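Side-chain contact in NAD-dependent L-serine dehydrogenase (PDB 3OBB), which oxidises L-serine and methyl-L-serine with NAD(+) as the electron acceptor and works as a homotetramer: residues A247-L250 with G251-Q254. Sequence-based numbering, arbitrary orientation.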
# COMPACT_ATOMS: atom_id res chain seq x y z
N ALA A 247 -11.25 6.22 11.24
CA ALA A 247 -11.29 6.50 9.78
C ALA A 247 -11.40 8.00 9.54
O ALA A 247 -10.80 8.54 8.61
CB ALA A 247 -12.46 5.78 9.11
N LYS A 248 -12.19 8.68 10.37
CA LYS A 248 -12.33 10.13 10.31
C LYS A 248 -10.97 10.80 10.52
O LYS A 248 -10.52 11.61 9.70
CB LYS A 248 -13.35 10.60 11.35
CG LYS A 248 -13.48 12.15 11.52
CD LYS A 248 -12.82 12.68 12.82
CE LYS A 248 -13.43 12.09 14.14
NZ LYS A 248 -12.45 12.08 15.32
N ASP A 249 -10.32 10.45 11.64
CA ASP A 249 -9.01 11.00 12.02
C ASP A 249 -7.98 10.80 10.93
O ASP A 249 -7.20 11.68 10.65
CB ASP A 249 -8.52 10.33 13.32
CG ASP A 249 -9.23 10.89 14.58
OD1 ASP A 249 -10.04 11.85 14.44
OD2 ASP A 249 -8.97 10.41 15.71
N LEU A 250 -7.99 9.63 10.32
CA LEU A 250 -7.07 9.32 9.22
C LEU A 250 -7.41 10.24 8.06
O LEU A 250 -6.54 10.70 7.36
CB LEU A 250 -7.26 7.86 8.81
CG LEU A 250 -6.31 6.71 9.16
CD1 LEU A 250 -4.92 7.07 9.77
CD2 LEU A 250 -6.99 5.55 9.82
N GLY A 251 -8.70 10.53 7.88
CA GLY A 251 -9.15 11.39 6.78
C GLY A 251 -8.63 12.82 6.93
O GLY A 251 -8.16 13.41 5.97
N LEU A 252 -8.69 13.34 8.15
CA LEU A 252 -8.09 14.65 8.48
C LEU A 252 -6.57 14.69 8.25
O LEU A 252 -6.02 15.71 7.79
CB LEU A 252 -8.38 15.02 9.93
CG LEU A 252 -9.83 15.18 10.37
CD1 LEU A 252 -9.93 15.52 11.86
CD2 LEU A 252 -10.65 16.18 9.52
N ALA A 253 -5.91 13.59 8.58
CA ALA A 253 -4.48 13.48 8.35
C ALA A 253 -4.15 13.58 6.83
O ALA A 253 -3.20 14.27 6.44
CB ALA A 253 -3.92 12.20 8.98
N GLN A 254 -4.98 12.96 5.98
CA GLN A 254 -4.85 13.10 4.52
C GLN A 254 -4.97 14.54 4.05
O GLN A 254 -4.32 14.95 3.08
CB GLN A 254 -5.91 12.27 3.80
CG GLN A 254 -5.79 10.82 4.02
CD GLN A 254 -4.44 10.31 3.57
OE1 GLN A 254 -3.67 9.84 4.39
NE2 GLN A 254 -4.15 10.46 2.27
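Leu252 N reaches back to Lys248 O across 3.0 Å, and Gly251, Ala253 and Gln254 likewise give their amides, i to i+4, to the carbonyls of Ala247, Asp249 and Leu250. Gly251 N also makes a weak bond to Lys248 O, which therefore receives two donors.

Residues one turn apart share a face of this helix, and Lys248 and Leu252 illustrate it. The lysine has CG anti to its own nitrogen (chi1 173°) and bends twice further out; the two side chains cross at a slant, Lys248 CD coming to 4.2 Å from Leu252 CD1. The bends carry Lys248 NZ to a salt bridge with Asp249 OD1 at 2.6 Å, approaching from above the carboxylate plane, 38° out of it. The other carboxylate oxygen, OD2, accepts a hydrogen bond from Asn177, so both oxygens have a partner. Further along, Gln254 CG lies 3.4 Å from Leu250 O, and Ala253 CB is also 3.4 Å from Leu250 O. Leu250 points away from the following turn and is buried against helices 168-196 and 265-279.

Asp249 lies close to the catalytic Lys173 and to a bound HEPES molecule, and Leu252 packs on Thr98, an NAD(+)-binding residue. With Lys248 also binding NAD(+), this turn of helix 243-260 brings the helical C-terminal domain to the cofactor and active-site cleft beside the Rossmann domain, as in other β-hydroxyacid dehydrogenases.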